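Local coordinates for envelope glycoprotein (Bourbon virus, PDB 5ZKX) that mediates fusion of the viral and host membranes as a gp64-family, class III fusion protein, held here in its postfusion trimeric form, at the interface of chains A and B. Residues are numbered along the deposited sequence; one frame, centred on the assembly and turned at random. Chains: chain A/B, Envelope glycoprotein.

Four patches along the length of the trimer join chain A to chain B, and three of them draw on helix 284-329. Contact 4 sits at its N-terminal end, contact 3 about 16 Å on (between C-alpha centres), and contact 2 near its C-terminal end, about 57 Å from contact 4. Contact 1 lies about 25 Å from contact 2 and shares Phe15 and Ala16 with it, though from the other copy of the chain. The C-terminal segment of chain B supplies the chain B side of contact 1 and part of it in contacts 3 and 4, lying along its neighbour as expected for a folded-back postfusion trimer.

Contact 1: the interface of chains A and B. Residues chain A 12-16; chain B 393-396.
A:Phe13 buries more surface here than any other residue of the patch, and it packs on B:Ile396 and B:Gln394. Its CG stands anti to the carbonyl carbon (chi1 -79°), which swings the ring across to chain B. The CE1 corner of that ring rests 3.4 Å from CB of B:Gln394; the two side chains run side by side in the same direction, with the amide turned 63° from the ring. B:Ile396 crosses obliquely, setting CG1 3.7 Å from CD1 of A:Phe13, while its terminal methyl CD1 sits above the ring face towards the rim. The backbone fixes this register. N of B:Ile396 donates to O of A:Thr14 at 2.6 Å, almost along the carbonyl axis, and O of B:Ile396 accepts from N of A:Ala16 at 2.8 Å. That second bond is straight at the hydrogen (176°), although the donor lies above the carbonyl plane. A weak bond from N of A:Thr14 to O of B:Gln394 extends the pairing, which amounts to a short parallel beta bridge between A:Phe15 and B:Ile396. Both strips are otherwise loop: an N-terminal stretch of chain A pairs with the C-terminal segment of chain B, towards the C-terminal end of helix 284-329.

Contact 2: the interface of chains A and B. Residues chain A 316, 320, 323-324, 334; chain B 15-17.
The side-chain amide of A:Asn320 is the polar hub of this patch. Its ND2 gives two hydrogen bonds to chain B, one to the side-chain oxygen OD1 of B:Asn17 at 2.7 Å and one to the backbone O of B:Ala16 at 3.1 Å. Both acceptors lie close to the amide plane of A:Asn320, so the pair should fix the rotation of that group. Seen from the acceptors the approach is less regular, for ND2 stands above both carbonyl planes, 63° out in the case of B:Ala16. The other half of the amide meets B:Phe15: OD1 of A:Asn320 lies 3.4 Å from CB of B:Phe15, and amide and ring are nearly parallel. Further out lies an apolar corner. CZ of B:Phe15 touches CG1 of A:Val323 at 3.4 Å, the two side chains crossing at about a right angle, and meets CD1 of A:Ile334 tip to tip at 3.5 Å. CA of A:Ser324 and CG1 of A:Ile334 border the ring in its plane. The first torsion of B:Phe15 points the ring this way, with CG anti to the carbonyl carbon (chi1 -78°). The N-terminal loop of chain B thus crosses the C-terminal part of helix 284-329 of chain A, its phenylalanine reaching the start of helix 333-338.

Contact 3: the interface of chains A and B. Residues chain A 289-290, 292-293, 296-297; chain B 236-237, 240-243, 410, 412-413.
With CG anti to the backbone N (chi1 -160°), A:Asn289 reaches off its helix to chain B, while B:Phe242, with CG anti to the carbonyl carbon (chi1 -57°), lays its ring beneath the next turn. OD1 of A:Asn289 accepts from N of B:Phe242 at 3.1 Å, in the carbonyl plane on a lone pair, and ND2 donates to O of B:Asp240 at 3.1 Å. That acceptor lies in the amide plane; the two bonds fix the rotation about CB-CG and favour the modelled orientation. OD1 of A:Asn289 is also crowded against O of B:Phe242 at 3.0 Å, with no hydrogen possible between them, and ND2 against N of B:Lys413. Water 2 links OD1 of A:Asn289 to O of B:Phe242. CB of A:Ser293 sits over the centre of the B:Phe242 ring, 3.4 Å from its centroid, and its other flank presses CG1 of B:Val410 tightly at 3.5 Å. The hydroxyl of A:Ser293, in the crowded position between backbone N and carbonyl carbon, turns back to O of A:Val290 at 2.7 Å and meets water 1, which continues to N of B:Ala412. One turn on, A:Tyr296, its CG anti to the backbone N (chi1 -174°), receives CB of B:Lys237 over its ring face, 3.7 Å from the centroid. This face of helix 284-329 of chain A lies against strands 234-238 and 241-245 and the C-terminal segment of chain B.

Contact 4: the interface of chains A and B. Residues chain A 281-286; chain B 277-278, 280-282, 416-417, 420.
This is a backbone-rich seam where the loop leading into helix 284-329 of chain A is pinned to chain B near the middle of the trimer. An antiparallel beta bridge pairs A:Ser283 with B:Ala281. On one side N of B:Ala282 donates to O of A:Ala282 at 2.7 Å, and on the other N of A:Val284 reaches O of B:His280 at 3.2 Å. The next amide, N of A:Tyr285, bonds to O of B:Glu277 at 3.0 Å, so carbonyls of chain B take up the first two N-H groups of the helix. A:Ser283 caps the turn from its own chain: OG accepts from N of A:Asp286 at 3.1 Å. A:Asp286 reaches across, its OD2 taking N of B:Gly416 at 2.7 Å on the syn lone pair. Water 3 gathers OG of A:Ser283, OD1 of A:Asp286, O of B:Gly416 and NZ of B:Lys278, whose charge may favour the ionised aspartate. The bent B:Lys278 chain runs obliquely past A:Tyr285, CD lying 3.6 Å from its CB, and CG1 of A:Val284 meets CG of B:Glu277 at 3.6 Å. Together these contacts tie the start of the long helix to the neighbour's helix 276-279, the loop after it and its C-terminal segment, presumably stabilising the postfusion trimer.

Contact 1: the interface of chains A and B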
loop_
_atom_site.group_PDB
_atom_site.type_symbol
_atom_site.label_atom_id
_atom_site.label_comp_id
_atom_site.label_asym_id
_atom_site.label_seq_id
_atom_site.Cartn_x
_atom_site.Cartn_y
_atom_site.Cartn_z
ATOM N N PRO A 12 -37.775 -45.153 24.438
ATOM C CA PRO A 12 -38.438 -43.938 23.951
ATOM C C PRO A 12 -37.462 -42.948 23.335
ATOM O O PRO A 12 -36.279 -42.961 23.665
ATOM C CB PRO A 12 -39.075 -43.357 25.212
ATOM C CG PRO A 12 -38.208 -43.838 26.318
ATOM C CD PRO A 12 -37.736 -45.207 25.909
ATOM N N PHE A 13 -37.959 -42.113 22.434
ATOM C CA PHE A 13 -37.137 -41.131 21.751
ATOM C C PHE A 13 -37.447 -39.737 22.273
ATOM O O PHE A 13 -38.393 -39.520 23.033
ATOM C CB PHE A 13 -37.360 -41.194 20.236
ATOM C CG PHE A 13 -36.636 -42.323 19.565
ATOM C CD1 PHE A 13 -35.268 -42.265 19.364
ATOM C CD2 PHE A 13 -37.323 -43.446 19.139
ATOM C CE1 PHE A 13 -34.600 -43.306 18.746
ATOM C CE2 PHE A 13 -36.659 -44.490 18.522
ATOM C CZ PHE A 13 -35.296 -44.418 18.326
ATOM N N THR A 14 -36.616 -38.788 21.854
ATOM C CA THR A 14 -36.855 -37.375 22.088
ATOM C C THR A 14 -36.416 -36.627 20.841
ATOM O O THR A 14 -35.718 -37.173 19.983
ATOM C CB THR A 14 -36.114 -36.858 23.331
ATOM O OG1 THR A 14 -36.125 -37.866 24.348
ATOM C CG2 THR A 14 -36.787 -35.612 23.882
ATOM N N PHE A 15 -36.856 -35.381 20.727
ATOM C CA PHE A 15 -36.426 -34.527 19.632
ATOM C C PHE A 15 -35.161 -33.795 20.058
ATOM O O PHE A 15 -35.153 -33.103 21.082
ATOM C CB PHE A 15 -37.530 -33.548 19.235
ATOM C CG PHE A 15 -38.604 -34.169 18.391
ATOM C CD1 PHE A 15 -38.278 -35.062 17.384
ATOM C CD2 PHE A 15 -39.939 -33.875 18.611
ATOM C CE1 PHE A 15 -39.258 -35.644 16.606
ATOM C CE2 PHE A 15 -40.924 -34.454 17.840
ATOM C CZ PHE A 15 -40.583 -35.340 16.835
ATOM N N ALA A 16 -34.092 -33.975 19.290
ATOM C CA ALA A 16 -32.834 -33.296 19.562
ATOM C C ALA A 16 -32.937 -31.852 19.097
ATOM O O ALA A 16 -33.249 -31.587 17.930
ATOM C CB ALA A 16 -31.677 -34.010 18.867
ATOM N N SER B 393 -32.121 -41.907 27.154
ATOM C CA SER B 393 -32.577 -42.620 25.965
ATOM C C SER B 393 -32.042 -41.956 24.701
ATOM O O SER B 393 -31.200 -41.061 24.771
ATOM C CB SER B 393 -34.106 -42.679 25.924
ATOM O OG SER B 393 -34.668 -41.396 25.693
ATOM N N GLN B 394 -32.537 -42.393 23.548
ATOM C CA GLN B 394 -32.075 -41.872 22.272
ATOM C C GLN B 394 -32.855 -40.616 21.885
ATOM O O GLN B 394 -33.897 -40.292 22.460
ATOM C CB GLN B 394 -32.205 -42.933 21.181
ATOM C CG GLN B 394 -32.201 -44.366 21.685
ATOM C CD GLN B 394 -32.117 -45.374 20.555
ATOM O OE1 GLN B 394 -31.738 -45.034 19.432
ATOM N NE2 GLN B 394 -32.473 -46.622 20.843
ATOM N N THR B 395 -32.331 -39.901 20.892
ATOM C CA THR B 395 -32.983 -38.717 20.359
ATOM C C THR B 395 -33.098 -38.834 18.846
ATOM O O THR B 395 -32.366 -39.587 18.198
ATOM C CB THR B 395 -32.231 -37.423 20.720
ATOM O OG1 THR B 395 -31.022 -37.336 19.956
ATOM C CG2 THR B 395 -31.897 -37.379 22.207
ATOM N N ILE B 396 -34.036 -38.075 18.290
ATOM C CA ILE B 396 -34.250 -37.998 16.850
ATOM C C ILE B 396 -33.981 -36.566 16.409
ATOM O O ILE B 396 -34.373 -35.613 17.092
ATOM C CB ILE B 396 -35.676 -38.449 16.465
ATOM C CG1 ILE B 396 -35.755 -39.978 16.458
ATOM C CG2 ILE B 396 -36.089 -37.888 15.111
ATOM C CD1 ILE B 396 -36.977 -40.527 15.752
#

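Contact 2: the interface of chains A and B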
loop_
_atom_site.group_PDB
_atom_site.type_symbol
_atom_site.label_atom_id
_atom_site.label_comp_id
_atom_site.label_asym_id
_atom_site.label_seq_id
_atom_site.Cartn_x
_atom_site.Cartn_y
_atom_site.Cartn_z
ATOM N N THR A 316 -37.814 -25.452 4.851
ATOM C CA THR A 316 -38.978 -25.411 3.974
ATOM C C THR A 316 -39.482 -26.811 3.652
ATOM O O THR A 316 -40.690 -27.007 3.476
ATOM C CB THR A 316 -38.658 -24.655 2.683
ATOM O OG1 THR A 316 -37.578 -25.297 1.997
ATOM C CG2 THR A 316 -38.281 -23.215 2.986
ATOM N N ASN A 320 -43.151 -27.825 4.764
ATOM C CA ASN A 320 -44.081 -28.284 3.736
ATOM C C ASN A 320 -44.801 -29.555 4.178
ATOM O O ASN A 320 -46.021 -29.675 4.025
ATOM C CB ASN A 320 -43.333 -28.512 2.420
ATOM C CG ASN A 320 -43.317 -27.279 1.531
ATOM O OD1 ASN A 320 -44.135 -26.374 1.687
ATOM N ND2 ASN A 320 -42.384 -27.244 0.585
ATOM N N VAL A 323 -47.234 -28.724 7.171
ATOM C CA VAL A 323 -48.485 -28.110 6.747
ATOM C C VAL A 323 -49.360 -29.132 6.035
ATOM O O VAL A 323 -50.582 -29.160 6.220
ATOM C CB VAL A 323 -48.199 -26.876 5.870
ATOM C CG1 VAL A 323 -49.364 -26.590 4.942
ATOM C CG2 VAL A 323 -47.913 -25.668 6.743
ATOM N N SER A 324 -48.750 -30.002 5.228
ATOM C CA SER A 324 -49.516 -31.049 4.560
ATOM C C SER A 324 -50.226 -31.941 5.569
ATOM O O SER A 324 -51.321 -32.444 5.294
ATOM C CB SER A 324 -48.597 -31.877 3.665
ATOM O OG SER A 324 -49.332 -32.844 2.939
ATOM N N ILE A 334 -54.142 -23.603 4.691
ATOM C CA ILE A 334 -53.382 -23.262 3.491
ATOM C C ILE A 334 -53.838 -21.919 2.932
ATOM O O ILE A 334 -53.030 -21.136 2.418
ATOM C CB ILE A 334 -53.505 -24.392 2.452
ATOM C CG1 ILE A 334 -52.789 -25.644 2.957
ATOM C CG2 ILE A 334 -52.940 -23.964 1.107
ATOM C CD1 ILE A 334 -52.870 -26.820 2.012
ATOM N N PHE B 15 -46.796 -29.022 -2.763
ATOM C CA PHE B 15 -46.009 -27.983 -2.119
ATOM C C PHE B 15 -44.639 -27.936 -2.779
ATOM O O PHE B 15 -43.932 -28.948 -2.828
ATOM C CB PHE B 15 -45.896 -28.234 -0.616
ATOM C CG PHE B 15 -47.126 -27.842 0.150
ATOM C CD1 PHE B 15 -47.803 -26.675 -0.160
ATOM C CD2 PHE B 15 -47.614 -28.645 1.166
ATOM C CE1 PHE B 15 -48.939 -26.309 0.534
ATOM C CE2 PHE B 15 -48.749 -28.287 1.862
ATOM C CZ PHE B 15 -49.413 -27.116 1.546
ATOM N N ALA B 16 -44.283 -26.771 -3.311
ATOM C CA ALA B 16 -42.981 -26.582 -3.932
ATOM C C ALA B 16 -41.931 -26.416 -2.844
ATOM O O ALA B 16 -42.053 -25.541 -1.979
ATOM C CB ALA B 16 -42.999 -25.368 -4.859
ATOM N N ASN B 17 -40.913 -27.267 -2.872
ATOM C CA ASN B 17 -39.815 -27.129 -1.934
ATOM C C ASN B 17 -38.841 -26.061 -2.420
ATOM O O ASN B 17 -38.852 -25.653 -3.586
ATOM C CB ASN B 17 -39.082 -28.459 -1.759
ATOM C CG ASN B 17 -39.866 -29.454 -0.933
ATOM O OD1 ASN B 17 -40.474 -29.103 0.076
ATOM N ND2 ASN B 17 -39.850 -30.711 -1.356
#

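Contact 3: the interface of chains A and B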
loop_
_atom_site.group_PDB
_atom_site.type_symbol
_atom_site.label_atom_id
_atom_site.label_comp_id
_atom_site.label_asym_id
_atom_site.label_seq_id
_atom_site.Cartn_x
_atom_site.Cartn_y
_atom_site.Cartn_z
ATOM N N ASN A 289 -0.994 -9.218 -0.808
ATOM C CA ASN A 289 -1.252 -10.152 0.285
ATOM C C ASN A 289 -2.572 -9.833 0.980
ATOM O O ASN A 289 -3.347 -10.740 1.297
ATOM C CB ASN A 289 -0.093 -10.115 1.283
ATOM C CG ASN A 289 -0.023 -11.352 2.155
ATOM O OD1 ASN A 289 -0.096 -12.479 1.667
ATOM N ND2 ASN A 289 0.134 -11.146 3.455
ATOM N N VAL A 290 -2.840 -8.547 1.227
ATOM C CA VAL A 290 -4.129 -8.146 1.782
ATOM C C VAL A 290 -5.256 -8.549 0.842
ATOM O O VAL A 290 -6.336 -8.962 1.281
ATOM C CB VAL A 290 -4.137 -6.632 2.065
ATOM C CG1 VAL A 290 -5.545 -6.138 2.363
ATOM C CG2 VAL A 290 -3.205 -6.307 3.225
ATOM N N HIS A 292 -5.220 -11.160 -1.162
ATOM C CA HIS A 292 -5.383 -12.603 -1.023
ATOM C C HIS A 292 -6.064 -12.961 0.291
ATOM O O HIS A 292 -6.855 -13.909 0.347
ATOM C CB HIS A 292 -4.025 -13.292 -1.130
ATOM C CG HIS A 292 -3.543 -13.454 -2.538
ATOM N ND1 HIS A 292 -4.183 -14.261 -3.455
ATOM C CD2 HIS A 292 -2.490 -12.907 -3.189
ATOM C CE1 HIS A 292 -3.541 -14.208 -4.607
ATOM N NE2 HIS A 292 -2.510 -13.394 -4.473
ATOM N N SER A 293 -5.757 -12.225 1.361
ATOM C CA SER A 293 -6.452 -12.446 2.621
ATOM C C SER A 293 -7.927 -12.090 2.507
ATOM O O SER A 293 -8.763 -12.703 3.178
ATOM C CB SER A 293 -5.787 -11.641 3.739
ATOM O OG SER A 293 -6.040 -10.253 3.615
ATOM N N TYR A 296 -9.604 -15.001 0.703
ATOM C CA TYR A 296 -9.745 -16.099 1.656
ATOM C C TYR A 296 -10.922 -15.871 2.598
ATOM O O TYR A 296 -11.663 -16.807 2.917
ATOM C CB TYR A 296 -8.444 -16.260 2.444
ATOM C CG TYR A 296 -8.397 -17.452 3.373
ATOM C CD1 TYR A 296 -8.708 -17.321 4.720
ATOM C CD2 TYR A 296 -8.020 -18.706 2.907
ATOM C CE1 TYR A 296 -8.657 -18.407 5.575
ATOM C CE2 TYR A 296 -7.963 -19.797 3.757
ATOM C CZ TYR A 296 -8.285 -19.641 5.088
ATOM O OH TYR A 296 -8.236 -20.723 5.936
ATOM N N GLU A 297 -11.106 -14.634 3.057
ATOM C CA GLU A 297 -12.226 -14.334 3.943
ATOM C C GLU A 297 -13.547 -14.319 3.191
ATOM O O GLU A 297 -14.588 -14.662 3.761
ATOM C CB GLU A 297 -12.004 -12.992 4.638
ATOM C CG GLU A 297 -11.018 -13.063 5.783
ATOM C CD GLU A 297 -11.525 -13.908 6.933
ATOM O OE1 GLU A 297 -12.441 -13.445 7.645
ATOM O OE2 GLU A 297 -11.014 -15.033 7.121
ATOM N N CYS B 236 -5.388 -20.074 -0.146
ATOM C CA CYS B 236 -4.857 -20.647 1.078
ATOM C C CYS B 236 -4.421 -19.565 2.056
ATOM O O CYS B 236 -4.455 -18.366 1.770
ATOM C CB CYS B 236 -3.687 -21.584 0.764
ATOM S SG CYS B 236 -4.163 -22.994 -0.250
ATOM N N LYS B 237 -4.011 -20.027 3.233
ATOM C CA LYS B 237 -3.563 -19.169 4.313
ATOM C C LYS B 237 -2.535 -19.936 5.130
ATOM O O LYS B 237 -2.671 -21.146 5.330
ATOM C CB LYS B 237 -4.741 -18.727 5.191
ATOM C CG LYS B 237 -4.362 -18.200 6.562
ATOM C CD LYS B 237 -5.585 -17.688 7.303
ATOM C CE LYS B 237 -5.493 -17.952 8.795
ATOM N NZ LYS B 237 -4.101 -17.859 9.311
ATOM N N ASP B 240 0.217 -15.380 8.649
ATOM C CA ASP B 240 -0.095 -14.098 8.038
ATOM C C ASP B 240 0.192 -14.084 6.543
ATOM O O ASP B 240 0.189 -13.012 5.931
ATOM C CB ASP B 240 0.676 -12.979 8.739
ATOM C CG ASP B 240 2.160 -13.274 8.852
ATOM O OD1 ASP B 240 2.599 -14.343 8.381
ATOM O OD2 ASP B 240 2.891 -12.430 9.416
ATOM N N ASN B 241 0.444 -15.248 5.947
ATOM C CA ASN B 241 0.663 -15.390 4.514
ATOM C C ASN B 241 -0.620 -15.854 3.840
ATOM O O ASN B 241 -1.266 -16.797 4.308
ATOM C CB ASN B 241 1.778 -16.396 4.224
ATOM C CG ASN B 241 3.156 -15.851 4.529
ATOM O OD1 ASN B 241 3.328 -14.655 4.751
ATOM N ND2 ASN B 241 4.151 -16.732 4.531
ATOM N N PHE B 242 -0.974 -15.207 2.733
ATOM C CA PHE B 242 -2.168 -15.551 1.973
ATOM C C PHE B 242 -1.802 -15.612 0.503
ATOM O O PHE B 242 -1.197 -14.675 -0.026
ATOM C CB PHE B 242 -3.286 -14.534 2.208
ATOM C CG PHE B 242 -3.664 -14.384 3.649
ATOM C CD1 PHE B 242 -2.923 -13.572 4.493
ATOM C CD2 PHE B 242 -4.752 -15.062 4.165
ATOM C CE1 PHE B 242 -3.262 -13.436 5.816
ATOM C CE2 PHE B 242 -5.099 -14.921 5.485
ATOM C CZ PHE B 242 -4.346 -14.113 6.315
ATOM N N PHE B 243 -2.173 -16.708 -0.156
ATOM C CA PHE B 243 -1.662 -16.972 -1.491
ATOM C C PHE B 243 -2.565 -17.965 -2.201
ATOM O O PHE B 243 -3.228 -18.791 -1.569
ATOM C CB PHE B 243 -0.230 -17.515 -1.440
ATOM C CG PHE B 243 -0.067 -18.712 -0.543
ATOM C CD1 PHE B 243 0.115 -18.557 0.823
ATOM C CD2 PHE B 243 -0.090 -19.993 -1.063
ATOM C CE1 PHE B 243 0.259 -19.654 1.648
ATOM C CE2 PHE B 243 0.058 -21.094 -0.242
ATOM C CZ PHE B 243 0.231 -20.922 1.114
ATOM N N VAL B 410 -8.293 -12.360 10.441
ATOM C CA VAL B 410 -7.255 -12.462 9.422
ATOM C C VAL B 410 -6.471 -11.155 9.391
ATOM O O VAL B 410 -7.059 -10.069 9.371
ATOM C CB VAL B 410 -7.869 -12.785 8.043
ATOM C CG1 VAL B 410 -7.005 -12.253 6.927
ATOM C CG2 VAL B 410 -8.074 -14.287 7.888
ATOM N N ALA B 412 -3.019 -9.745 7.300
ATOM C CA ALA B 412 -1.960 -9.993 6.334
ATOM C C ALA B 412 -0.646 -9.363 6.783
ATOM O O ALA B 412 -0.622 -8.377 7.522
ATOM C CB ALA B 412 -2.352 -9.449 4.961
ATOM N N LYS B 413 0.456 -9.944 6.313
ATOM C CA LYS B 413 1.789 -9.473 6.668
ATOM C C LYS B 413 2.197 -8.294 5.790
ATOM O O LYS B 413 2.087 -8.356 4.562
ATOM C CB LYS B 413 2.797 -10.610 6.526
ATOM C CG LYS B 413 4.219 -10.230 6.882
ATOM C CD LYS B 413 5.197 -11.215 6.281
ATOM C CE LYS B 413 4.848 -12.634 6.678
ATOM N NZ LYS B 413 5.785 -13.618 6.077
HETATM O O HOH W 1 -5.839 -8.769 5.956
HETATM O O HOH W 2 1.103 -13.632 -1.160
#

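Contact 4: the interface of chains A and B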
loop_
_atom_site.group_PDB
_atom_site.type_symbol
_atom_site.label_atom_id
_atom_site.label_comp_id
_atom_site.label_asym_id
_atom_site.label_seq_id
_atom_site.Cartn_x
_atom_site.Cartn_y
_atom_site.Cartn_z
ATOM N N ALA A 281 7.207 3.014 2.739
ATOM C CA ALA A 281 6.053 2.695 1.921
ATOM C C ALA A 281 5.736 1.206 1.992
ATOM O O ALA A 281 6.562 0.382 2.394
ATOM C CB ALA A 281 6.296 3.114 0.472
ATOM N N ALA A 282 4.510 0.869 1.605
ATOM C CA ALA A 282 4.083 -0.518 1.528
ATOM C C ALA A 282 4.292 -1.038 0.115
ATOM O O ALA A 282 3.998 -0.346 -0.862
ATOM C CB ALA A 282 2.617 -0.656 1.934
ATOM N N SER A 283 4.805 -2.258 0.010
ATOM C CA SER A 283 5.124 -2.810 -1.294
ATOM C C SER A 283 3.871 -3.351 -1.978
ATOM O O SER A 283 2.871 -3.683 -1.337
ATOM C CB SER A 283 6.167 -3.919 -1.167
ATOM O OG SER A 283 5.583 -5.111 -0.676
ATOM N N VAL A 284 3.947 -3.430 -3.311
ATOM C CA VAL A 284 2.894 -4.054 -4.109
ATOM C C VAL A 284 2.595 -5.452 -3.597
ATOM O O VAL A 284 1.443 -5.905 -3.624
ATOM C CB VAL A 284 3.304 -4.067 -5.598
ATOM C CG1 VAL A 284 2.455 -5.048 -6.398
ATOM C CG2 VAL A 284 3.211 -2.670 -6.188
ATOM N N TYR A 285 3.620 -6.154 -3.107
ATOM C CA TYR A 285 3.415 -7.502 -2.596
ATOM C C TYR A 285 2.595 -7.491 -1.313
ATOM O O TYR A 285 1.775 -8.388 -1.088
ATOM C CB TYR A 285 4.760 -8.183 -2.363
ATOM C CG TYR A 285 4.607 -9.604 -1.892
ATOM C CD1 TYR A 285 4.614 -9.906 -0.540
ATOM C CD2 TYR A 285 4.435 -10.641 -2.799
ATOM C CE1 TYR A 285 4.461 -11.193 -0.101
ATOM C CE2 TYR A 285 4.283 -11.945 -2.366
ATOM C CZ TYR A 285 4.295 -12.213 -1.013
ATOM O OH TYR A 285 4.144 -13.501 -0.556
ATOM N N ASP A 286 2.810 -6.494 -0.455
ATOM C CA ASP A 286 2.028 -6.395 0.772
ATOM C C ASP A 286 0.550 -6.203 0.460
ATOM O O ASP A 286 -0.312 -6.874 1.037
ATOM C CB ASP A 286 2.549 -5.246 1.637
ATOM C CG ASP A 286 3.950 -5.493 2.145
ATOM O OD1 ASP A 286 4.446 -6.626 1.991
ATOM O OD2 ASP A 286 4.555 -4.555 2.704
ATOM N N GLU B 277 7.601 -6.935 -7.077
ATOM C CA GLU B 277 6.545 -6.625 -6.122
ATOM C C GLU B 277 7.098 -6.301 -4.741
ATOM O O GLU B 277 6.440 -5.589 -3.972
ATOM C CB GLU B 277 5.555 -7.789 -6.051
ATOM C CG GLU B 277 4.560 -7.798 -7.205
ATOM C CD GLU B 277 3.597 -8.969 -7.161
ATOM O OE1 GLU B 277 3.179 -9.432 -8.242
ATOM O OE2 GLU B 277 3.258 -9.424 -6.050
ATOM N N LYS B 278 8.292 -6.793 -4.417
ATOM C CA LYS B 278 8.933 -6.488 -3.147
ATOM C C LYS B 278 9.860 -5.281 -3.220
ATOM O O LYS B 278 10.286 -4.787 -2.169
ATOM C CB LYS B 278 9.717 -7.704 -2.649
ATOM C CG LYS B 278 8.857 -8.932 -2.389
ATOM C CD LYS B 278 8.071 -8.797 -1.094
ATOM C CE LYS B 278 8.944 -9.076 0.121
ATOM N NZ LYS B 278 8.284 -8.632 1.386
ATOM N N HIS B 280 9.117 -2.417 -5.577
ATOM C CA HIS B 280 8.314 -1.255 -5.917
ATOM C C HIS B 280 7.167 -1.089 -4.931
ATOM O O HIS B 280 6.524 -2.063 -4.529
ATOM C CB HIS B 280 7.772 -1.381 -7.339
ATOM C CG HIS B 280 8.839 -1.432 -8.386
ATOM N ND1 HIS B 280 8.590 -1.819 -9.685
ATOM C CD2 HIS B 280 10.160 -1.142 -8.327
ATOM C CE1 HIS B 280 9.712 -1.767 -10.381
ATOM N NE2 HIS B 280 10.680 -1.359 -9.579
ATOM N N ALA B 281 6.914 0.156 -4.550
ATOM C CA ALA B 281 5.888 0.447 -3.568
ATOM C C ALA B 281 4.508 0.463 -4.217
ATOM O O ALA B 281 4.363 0.570 -5.438
ATOM C CB ALA B 281 6.167 1.786 -2.888
ATOM N N ALA B 282 3.486 0.341 -3.377
ATOM C CA ALA B 282 2.107 0.429 -3.828
ATOM C C ALA B 282 1.610 1.857 -3.670
ATOM O O ALA B 282 1.870 2.508 -2.656
ATOM C CB ALA B 282 1.219 -0.533 -3.041
ATOM N N GLY B 416 6.999 -3.911 3.664
ATOM C CA GLY B 416 7.621 -2.781 2.997
ATOM C C GLY B 416 8.476 -3.188 1.814
ATOM O O GLY B 416 8.419 -4.316 1.315
ATOM N N VAL B 417 9.301 -2.240 1.364
ATOM C CA VAL B 417 10.122 -2.424 0.173
ATOM C C VAL B 417 11.574 -2.676 0.569
ATOM O O VAL B 417 11.995 -2.432 1.702
ATOM C CB VAL B 417 10.011 -1.218 -0.789
ATOM C CG1 VAL B 417 8.565 -1.005 -1.201
ATOM C CG2 VAL B 417 10.586 0.034 -0.149
ATOM N N ASP B 420 13.969 0.263 1.627
ATOM C CA ASP B 420 13.741 0.767 2.975
ATOM C C ASP B 420 14.433 -0.062 4.046
ATOM O O ASP B 420 14.392 0.323 5.217
ATOM C CB ASP B 420 12.243 0.819 3.274
ATOM C CG ASP B 420 11.569 2.029 2.670
ATOM O OD1 ASP B 420 12.263 3.026 2.383
ATOM O OD2 ASP B 420 10.337 1.983 2.487
HETATM O O HOH W 3 6.973 -6.550 0.931
#